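Local atomic coordinates of GphF (Cystobacter violaceus, PDB entry 6MFC), a protein that probably decarboxylates the acyl unit that starts a polyketide chain, with a GNAT-like fold more familiar from acetyltransferases. Residues 85-90 with 111-116; 153-158 with 179-184; 191-196 with 214-219. All blocks are in the same frame, centred on the assembly; numbering follows the deposited sequence.

Contact 1. Residues 85-90 with 111-116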
loop_
_atom_site.group_PDB
_atom_site.type_symbol
_atom_site.label_atom_id
_atom_site.label_comp_id
_atom_site.label_asym_id
_atom_site.label_seq_id
_atom_site.Cartn_x
_atom_site.Cartn_y
_atom_site.Cartn_z
ATOM N N GLN A 85 -6.657 -1.439 -7.211
ATOM C CA GLN A 85 -7.511 -2.202 -8.108
ATOM C C GLN A 85 -8.662 -2.783 -7.303
ATOM O O GLN A 85 -8.565 -2.973 -6.089
ATOM C CB GLN A 85 -6.746 -3.322 -8.829
ATOM C CG GLN A 85 -6.326 -4.484 -7.946
ATOM C CD GLN A 85 -5.534 -5.532 -8.705
ATOM O OE1 GLN A 85 -5.190 -5.342 -9.871
ATOM N NE2 GLN A 85 -5.241 -6.647 -8.044
ATOM N N ARG A 86 -9.762 -3.054 -7.996
ATOM C CA ARG A 86 -10.978 -3.549 -7.364
ATOM C C ARG A 86 -10.967 -5.073 -7.386
ATOM O O ARG A 86 -10.869 -5.681 -8.458
ATOM C CB ARG A 86 -12.209 -2.998 -8.081
ATOM C CG ARG A 86 -13.513 -3.170 -7.325
ATOM C CD ARG A 86 -14.586 -2.263 -7.904
ATOM N NE ARG A 86 -15.820 -2.300 -7.126
ATOM C CZ ARG A 86 -16.818 -1.436 -7.273
ATOM N NH1 ARG A 86 -16.727 -0.460 -8.166
ATOM N NH2 ARG A 86 -17.905 -1.543 -6.523
ATOM N N ILE A 87 -11.052 -5.686 -6.207
ATOM C CA ILE A 87 -11.062 -7.141 -6.101
ATOM C C ILE A 87 -12.356 -7.589 -5.435
ATOM O O ILE A 87 -13.200 -6.761 -5.075
ATOM C CB ILE A 87 -9.832 -7.658 -5.332
ATOM C CG1 ILE A 87 -9.910 -7.254 -3.861
ATOM C CG2 ILE A 87 -8.551 -7.132 -5.957
ATOM C CD1 ILE A 87 -8.714 -7.694 -3.042
ATOM N N ALA A 88 -12.516 -8.903 -5.264
ATOM C CA ALA A 88 -13.763 -9.447 -4.733
ATOM C C ALA A 88 -14.023 -8.954 -3.314
ATOM O O ALA A 88 -15.068 -8.355 -3.031
ATOM C CB ALA A 88 -13.725 -10.976 -4.778
ATOM N N GLY A 89 -13.083 -9.199 -2.407
ATOM C CA GLY A 89 -13.224 -8.774 -1.036
ATOM C C GLY A 89 -11.948 -8.963 -0.242
ATOM O O GLY A 89 -10.907 -9.351 -0.779
ATOM N N PRO A 90 -12.006 -8.680 1.062
ATOM C CA PRO A 90 -10.813 -8.876 1.904
ATOM C C PRO A 90 -10.344 -10.319 1.962
ATOM O O PRO A 90 -9.147 -10.564 2.161
ATOM C CB PRO A 90 -11.273 -8.378 3.283
ATOM C CG PRO A 90 -12.431 -7.472 2.998
ATOM C CD PRO A 90 -13.116 -8.063 1.805
ATOM N N ALA A 111 -14.628 -4.396 -2.776
ATOM C CA ALA A 111 -13.479 -3.980 -1.987
ATOM C C ALA A 111 -12.383 -3.492 -2.923
ATOM O O ALA A 111 -12.167 -4.075 -3.988
ATOM C CB ALA A 111 -12.962 -5.123 -1.105
ATOM N N LEU A 112 -11.699 -2.426 -2.518
ATOM C CA LEU A 112 -10.633 -1.816 -3.306
ATOM C C LEU A 112 -9.295 -2.096 -2.632
ATOM O O LEU A 112 -9.101 -1.751 -1.461
ATOM C CB LEU A 112 -10.863 -0.311 -3.455
ATOM C CG LEU A 112 -9.874 0.473 -4.319
ATOM C CD1 LEU A 112 -9.952 0.026 -5.768
ATOM C CD2 LEU A 112 -10.131 1.969 -4.200
ATOM N N GLN A 113 -8.380 -2.718 -3.369
ATOM C CA GLN A 113 -7.096 -3.145 -2.827
ATOM C C GLN A 113 -6.026 -2.100 -3.113
ATOM O O GLN A 113 -5.853 -1.682 -4.261
ATOM C CB GLN A 113 -6.674 -4.489 -3.420
ATOM C CG GLN A 113 -5.291 -4.935 -2.984
ATOM C CD GLN A 113 -4.736 -6.039 -3.855
ATOM O OE1 GLN A 113 -5.324 -6.393 -4.876
ATOM N NE2 GLN A 113 -3.596 -6.591 -3.457
ATOM N N LEU A 114 -5.304 -1.694 -2.072
ATOM C CA LEU A 114 -4.180 -0.781 -2.231
ATOM C C LEU A 114 -2.957 -1.568 -2.685
ATOM O O LEU A 114 -2.460 -2.429 -1.953
ATOM C CB LEU A 114 -3.888 -0.048 -0.922
ATOM C CG LEU A 114 -4.876 1.026 -0.467
ATOM C CD1 LEU A 114 -4.485 1.578 0.897
ATOM C CD2 LEU A 114 -4.953 2.140 -1.494
ATOM N N LEU A 115 -2.477 -1.280 -3.893
ATOM C CA LEU A 115 -1.257 -1.907 -4.382
ATOM C C LEU A 115 -0.009 -1.139 -3.973
ATOM O O LEU A 115 1.075 -1.727 -3.897
ATOM C CB LEU A 115 -1.307 -2.042 -5.906
ATOM C CG LEU A 115 -2.436 -2.916 -6.454
ATOM C CD1 LEU A 115 -2.397 -2.950 -7.968
ATOM C CD2 LEU A 115 -2.347 -4.322 -5.885
ATOM N N GLY A 116 -0.141 0.156 -3.702
ATOM C CA GLY A 116 0.994 0.961 -3.303
ATOM C C GLY A 116 0.631 2.390 -2.964
ATOM O O GLY A 116 -0.345 2.937 -3.488
#
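Gln85 lies alongside Gln113, both side chains leaving the same face of the sheet and pointing the same way, with NE2 of Gln85 giving a hydrogen bond to OE1 of Gln113 at 3.2 Å. The amide planes are turned 57° against each other, and the donor stands somewhat off the plane of the accepting carbonyl. CG of Gln85 sits between its backbone N and carbonyl carbon (chi1 70°), and the extended chain beyond it carries the amide out over strand 111-119. There it passes Leu115 at about a right angle, CD1 of Leu115 being 4.1 Å from CD of Gln85. Ile87 crosses Gln113 on the same face, its CG2 3.5 Å from OE1 and its CD1 3.8 Å from CB of Gln113. On the face of Arg86 and Leu112, CD1 of Leu112 lies beside the backbone O of Gln85. Between these faces the backbones form an antiparallel ladder: Gln85 and Gln113 exchange two backbone bonds, and Ile87 N donates to Ala111 O at 3.0 Å. Further along, a classic beta bulge sets Leu115 and Gly116 together opposite Tyr83 of strand 77-87, as in the fourth strand of many GNAT folds, where it accompanies the splay from the fifth. Since NE2 of Gln85 also donates to Leu101 O while OE1 accepts from Arg60, the buried amide is held at both ends and its rotation is probably fixed.

Contact 2. Residues 153-158 with 179-184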
loop_
_atom_site.group_PDB
_atom_site.type_symbol
_atom_site.label_atom_id
_atom_site.label_comp_id
_atom_site.label_asym_id
_atom_site.label_seq_id
_atom_site.Cartn_x
_atom_site.Cartn_y
_atom_site.Cartn_z
ATOM N N SER A 153 0.182 -4.517 3.996
ATOM C CA SER A 153 1.201 -3.592 4.472
ATOM C C SER A 153 2.460 -4.369 4.858
ATOM O O SER A 153 2.614 -5.552 4.544
ATOM C CB SER A 153 0.656 -2.762 5.633
ATOM O OG SER A 153 1.633 -1.861 6.122
ATOM N N ARG A 154 3.382 -3.703 5.550
ATOM C CA ARG A 154 4.641 -4.315 5.949
ATOM C C ARG A 154 5.164 -3.588 7.182
ATOM O O ARG A 154 4.583 -2.599 7.639
ATOM C CB ARG A 154 5.653 -4.288 4.796
ATOM C CG ARG A 154 5.954 -2.895 4.264
ATOM C CD ARG A 154 6.950 -2.942 3.116
ATOM N NE ARG A 154 8.201 -3.592 3.499
ATOM C CZ ARG A 154 9.244 -2.955 4.021
ATOM N NH1 ARG A 154 9.191 -1.646 4.224
ATOM N NH2 ARG A 154 10.341 -3.627 4.338
ATOM N N CYS A 155 6.267 -4.092 7.725
ATOM C CA CYS A 155 6.903 -3.517 8.903
ATOM C C CYS A 155 8.258 -2.945 8.513
ATOM O O CYS A 155 9.040 -3.604 7.819
ATOM C CB CYS A 155 7.061 -4.563 10.010
ATOM S SG CYS A 155 5.502 -5.097 10.747
ATOM N N GLY A 156 8.533 -1.722 8.965
ATOM C CA GLY A 156 9.762 -1.045 8.610
ATOM C C GLY A 156 10.882 -1.208 9.618
ATOM O O GLY A 156 12.049 -0.979 9.290
ATOM N N ASP A 157 10.547 -1.600 10.846
ATOM C CA ASP A 157 11.524 -1.749 11.920
ATOM C C ASP A 157 11.293 -3.052 12.675
ATOM O O ASP A 157 11.238 -3.089 13.906
ATOM C CB ASP A 157 11.473 -0.554 12.868
ATOM C CG ASP A 157 12.660 -0.506 13.812
ATOM O OD1 ASP A 157 13.654 -1.219 13.561
ATOM O OD2 ASP A 157 12.592 0.241 14.810
ATOM N N TYR A 158 11.145 -4.149 11.939
ATOM C CA TYR A 158 11.036 -5.455 12.576
ATOM C C TYR A 158 12.399 -6.064 12.910
ATOM O O TYR A 158 12.536 -6.667 13.983
ATOM C CB TYR A 158 10.237 -6.434 11.712
ATOM C CG TYR A 158 10.239 -7.832 12.291
ATOM C CD1 TYR A 158 9.627 -8.096 13.509
ATOM C CD2 TYR A 158 10.872 -8.880 11.635
ATOM C CE1 TYR A 158 9.633 -9.363 14.053
ATOM C CE2 TYR A 158 10.882 -10.154 12.173
ATOM C CZ TYR A 158 10.261 -10.388 13.383
ATOM O OH TYR A 158 10.265 -11.651 13.928
ATOM N N PRO A 179 6.375 0.456 21.006
ATOM C CA PRO A 179 5.429 1.184 20.157
ATOM C C PRO A 179 5.128 0.425 18.875
ATOM O O PRO A 179 5.908 -0.411 18.414
ATOM C CB PRO A 179 6.154 2.501 19.850
ATOM C CG PRO A 179 7.369 2.521 20.743
ATOM C CD PRO A 179 7.699 1.094 21.021
ATOM N N ARG A 180 3.967 0.736 18.303
ATOM C CA ARG A 180 3.562 0.129 17.044
ATOM C C ARG A 180 4.555 0.477 15.940
ATOM O O ARG A 180 5.250 1.495 15.995
ATOM C CB ARG A 180 2.158 0.599 16.653
ATOM C CG ARG A 180 1.968 2.102 16.759
ATOM C CD ARG A 180 0.685 2.568 16.088
ATOM N NE ARG A 180 -0.505 1.917 16.628
ATOM C CZ ARG A 180 -1.747 2.337 16.407
ATOM N NH1 ARG A 180 -1.961 3.415 15.665
ATOM N NH2 ARG A 180 -2.775 1.688 16.935
ATOM N N ASP A 181 4.621 -0.389 14.934
ATOM C CA ASP A 181 5.525 -0.154 13.821
ATOM C C ASP A 181 5.067 1.067 13.025
ATOM O O ASP A 181 3.871 1.222 12.758
ATOM C CB ASP A 181 5.596 -1.384 12.916
ATOM C CG ASP A 181 6.533 -1.192 11.738
ATOM O OD1 ASP A 181 6.121 -0.554 10.747
ATOM O OD2 ASP A 181 7.686 -1.667 11.812
ATOM N N PRO A 182 5.991 1.956 12.645
ATOM C CA PRO A 182 5.580 3.183 11.941
ATOM C C PRO A 182 4.856 2.919 10.634
ATOM O O PRO A 182 3.880 3.614 10.319
ATOM C CB PRO A 182 6.910 3.915 11.713
ATOM C CG PRO A 182 7.839 3.353 12.740
ATOM C CD PRO A 182 7.438 1.925 12.914
ATOM N N VAL A 183 5.307 1.929 9.860
ATOM C CA VAL A 183 4.659 1.632 8.587
ATOM C C VAL A 183 3.273 1.038 8.812
ATOM O O VAL A 183 2.348 1.293 8.032
ATOM C CB VAL A 183 5.549 0.699 7.746
ATOM C CG1 VAL A 183 5.031 0.611 6.322
ATOM C CG2 VAL A 183 6.991 1.183 7.767
ATOM N N LEU A 184 3.100 0.245 9.871
ATOM C CA LEU A 184 1.779 -0.291 10.178
ATOM C C LEU A 184 0.908 0.738 10.887
ATOM O O LEU A 184 -0.285 0.859 10.585
ATOM C CB LEU A 184 1.905 -1.559 11.022
ATOM C CG LEU A 184 1.722 -2.866 10.250
ATOM C CD1 LEU A 184 1.827 -4.066 11.178
ATOM C CD2 LEU A 184 0.384 -2.859 9.525
#
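The carboxylate of Asp181 accepts the backbone N-H of Asp157 at OD2, 3.0 Å away and fairly straight (161° at the hydrogen), through the syn lone pair. The other oxygen, OD1, turns its anti lone pair to N of Leu184 in its own segment at 3.2 Å, with a weak bond from Val183 N beside it. Gly156 N approaches both oxygens, but each of these bonds is weak. Tyr171 adds a further hydrogen bond to OD2, so several donors surround one buried acid and would be expected to stabilise its negative charge. With CG anti to the backbone N (chi1 180°), the side chain of Asp181 reaches across to the loop and yet still turns OD1 to the N-H groups of the first turn. Asp181 is thus the N-cap of helix 182-190, the last of three helices between the strand ending at Ser153 and the C-terminal hairpin of this GNAT-like fold; the same carboxylate that caps it also holds the loop leaving that strand. Charged side chains at the loop are paired elsewhere, Arg154 with Asp205 and Asp157 with Arg160. Around this polar centre Val183 lies along the loop backbone, CG1 beside the carbonyl O of Arg154 and CG2 3.7 Å from CA of Gly156. Leu184 spreads its two methyls apart, CD1 against SG of Cys155 at 3.8 Å and CD2 against CB of Ser153 at 3.9 Å. Tyr168, Tyr171 and Val172 of helix 168-172 pack on Cys155, and Val172 reaches Leu184 as well.

Contact 3. Residues 191-196 with 214-219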
loop_
_atom_site.group_PDB
_atom_site.type_symbol
_atom_site.label_atom_id
_atom_site.label_comp_id
_atom_site.label_asym_id
_atom_site.label_seq_id
_atom_site.Cartn_x
_atom_site.Cartn_y
_atom_site.Cartn_z
ATOM N N GLY A 191 -7.426 4.068 11.031
ATOM C CA GLY A 191 -8.597 3.292 11.393
ATOM C C GLY A 191 -8.598 1.877 10.856
ATOM O O GLY A 191 -9.608 1.172 10.951
ATOM N N ALA A 192 -7.475 1.446 10.290
ATOM C CA ALA A 192 -7.381 0.105 9.734
ATOM C C ALA A 192 -7.196 -0.923 10.839
ATOM O O ALA A 192 -6.426 -0.717 11.780
ATOM C CB ALA A 192 -6.222 0.009 8.744
ATOM N N ARG A 193 -7.913 -2.033 10.719
ATOM C CA ARG A 193 -7.720 -3.184 11.585
ATOM C C ARG A 193 -6.907 -4.240 10.847
ATOM O O ARG A 193 -6.992 -4.372 9.623
ATOM C CB ARG A 193 -9.062 -3.770 12.033
ATOM C CG ARG A 193 -9.900 -4.336 10.901
ATOM C CD ARG A 193 -11.164 -4.994 11.421
ATOM N NE ARG A 193 -11.813 -5.796 10.390
ATOM C CZ ARG A 193 -11.503 -7.061 10.129
ATOM N NH1 ARG A 193 -10.549 -7.668 10.823
ATOM N NH2 ARG A 193 -12.143 -7.720 9.173
ATOM N N ILE A 194 -6.102 -4.985 11.602
ATOM C CA ILE A 194 -5.282 -6.033 11.008
ATOM C C ILE A 194 -6.166 -7.219 10.644
ATOM O O ILE A 194 -6.997 -7.666 11.445
ATOM C CB ILE A 194 -4.157 -6.439 11.968
ATOM C CG1 ILE A 194 -3.193 -5.268 12.166
ATOM C CG2 ILE A 194 -3.417 -7.659 11.445
ATOM C CD1 ILE A 194 -2.130 -5.518 13.204
ATOM N N GLY A 195 -5.997 -7.729 9.425
ATOM C CA GLY A 195 -6.791 -8.840 8.941
ATOM C C GLY A 195 -6.056 -10.150 8.780
ATOM O O GLY A 195 -6.635 -11.104 8.243
ATOM N N GLY A 196 -4.804 -10.239 9.212
ATOM C CA GLY A 196 -4.035 -11.462 9.120
ATOM C C GLY A 196 -2.674 -11.230 8.495
ATOM O O GLY A 196 -2.358 -10.155 7.987
ATOM N N ILE A 214 -2.168 -7.917 6.377
ATOM C CA ILE A 214 -3.403 -7.453 5.754
ATOM C C ILE A 214 -4.043 -6.399 6.650
ATOM O O ILE A 214 -4.382 -6.673 7.806
ATOM C CB ILE A 214 -4.369 -8.620 5.503
ATOM C CG1 ILE A 214 -3.750 -9.632 4.539
ATOM C CG2 ILE A 214 -5.696 -8.106 4.962
ATOM C CD1 ILE A 214 -4.631 -10.831 4.273
ATOM N N VAL A 215 -4.206 -5.191 6.119
ATOM C CA VAL A 215 -4.924 -4.119 6.797
ATOM C C VAL A 215 -6.253 -3.915 6.086
ATOM O O VAL A 215 -6.358 -4.079 4.866
ATOM C CB VAL A 215 -4.105 -2.810 6.835
ATOM C CG1 VAL A 215 -2.822 -3.012 7.623
ATOM C CG2 VAL A 215 -3.790 -2.330 5.429
ATOM N N ILE A 216 -7.283 -3.574 6.858
ATOM C CA ILE A 216 -8.633 -3.407 6.332
ATOM C C ILE A 216 -9.180 -2.074 6.820
ATOM O O ILE A 216 -9.300 -1.856 8.032
ATOM C CB ILE A 216 -9.568 -4.555 6.751
ATOM C CG1 ILE A 216 -9.031 -5.898 6.248
ATOM C CG2 ILE A 216 -10.972 -4.314 6.222
ATOM C CD1 ILE A 216 -9.890 -7.077 6.640
ATOM N N HIS A 217 -9.513 -1.188 5.882
ATOM C CA HIS A 217 -10.152 0.091 6.188
ATOM C C HIS A 217 -11.645 -0.058 5.922
ATOM O O HIS A 217 -12.100 0.086 4.785
ATOM C CB HIS A 217 -9.561 1.224 5.354
ATOM C CG HIS A 217 -8.171 1.618 5.747
ATOM N ND1 HIS A 217 -7.912 2.604 6.675
ATOM C CD2 HIS A 217 -6.965 1.174 5.324
ATOM C CE1 HIS A 217 -6.605 2.745 6.811
ATOM N NE2 HIS A 217 -6.008 1.887 6.003
ATOM N N ALA A 218 -12.407 -0.358 6.971
ATOM C CA ALA A 218 -13.857 -0.370 6.847
ATOM C C ALA A 218 -14.359 1.020 6.473
ATOM O O ALA A 218 -13.785 2.038 6.867
ATOM C CB ALA A 218 -14.504 -0.834 8.152
ATOM N N LEU A 219 -15.441 1.059 5.695
ATOM C CA LEU A 219 -15.956 2.315 5.172
ATOM C C LEU A 219 -17.297 2.727 5.761
ATOM O O LEU A 219 -17.694 3.885 5.592
ATOM C CB LEU A 219 -16.083 2.244 3.644
ATOM C CG LEU A 219 -14.782 2.035 2.866
ATOM C CD1 LEU A 219 -15.018 2.198 1.375
ATOM C CD2 LEU A 219 -13.699 2.989 3.347
#
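Arg193 starts with CG tucked between its backbone N and carbonyl carbon (chi1 64°), runs extended as far as NE, and then turns at chi4 (86°) to lay its guanidinium over the tip of Ile216. The two side chains travel side by side in the same direction; CG1 of Ile216 anti to the carbonyl carbon, with the chain extended beyond it, brings CD1 under one face of the guanidinium, toward its rim and 3.5 Å from NH2. The aliphatic part of the arginine follows the isoleucine too, with CG of Arg193 4.2 Å from CB of Ile216. On the other face, with Val215, the methyl of Ala192 sits over the His217 ring in a CH-pi contact, CB being 3.4 Å from the ring centroid and 17° off the normal. NE2 of that ring is hydrogen-bonded to His187 on helix 182-190, which probably fixes the turn of the imidazole from outside the two strands. The same methyl rests 4.0 Å from CB of Val215.

Backbone bonds join the strands in antiparallel fashion. Arg193 and Ile216 form a hydrogen-bonded pair, N of Arg193 to O of Ile216 at 3.0 Å and N of Ile216 to O of Arg193 at 2.9 Å; Ile194 and Val215 make the non-hydrogen-bonded pair that follows. At the far end Ile214 N donates to Gly196 O at 2.8 Å. Strand 212-218 also pairs with strand 148-153, so it is inserted between that strand and its own hairpin partner 193-198, the C-terminal arrangement characteristic of the GNAT fold.

How the contacts relate
The three contacts follow one another along the chain and illustrate how one mixed sheet organises a GNAT-like domain. Contacts 1 and 3 belong to that sheet, their centres about 12 Å apart, with strand 148-153 lying between strands 111-119 and 212-218; Pro90 touches Ile216 between them. Contact 2 joins the loop after strand 148-153 to helix 182-190, which leads into strand 193-198 of contact 3. Its centre is about 14 Å from that of contact 3, where Leu184 and Ser153 meet Val215, and about 21 Å from that of contact 1, which it does not touch. The hairpin extends the sheet beyond strand 148-153, so contacts 2 and 3, with the capped helix, build the fold's C-terminal half.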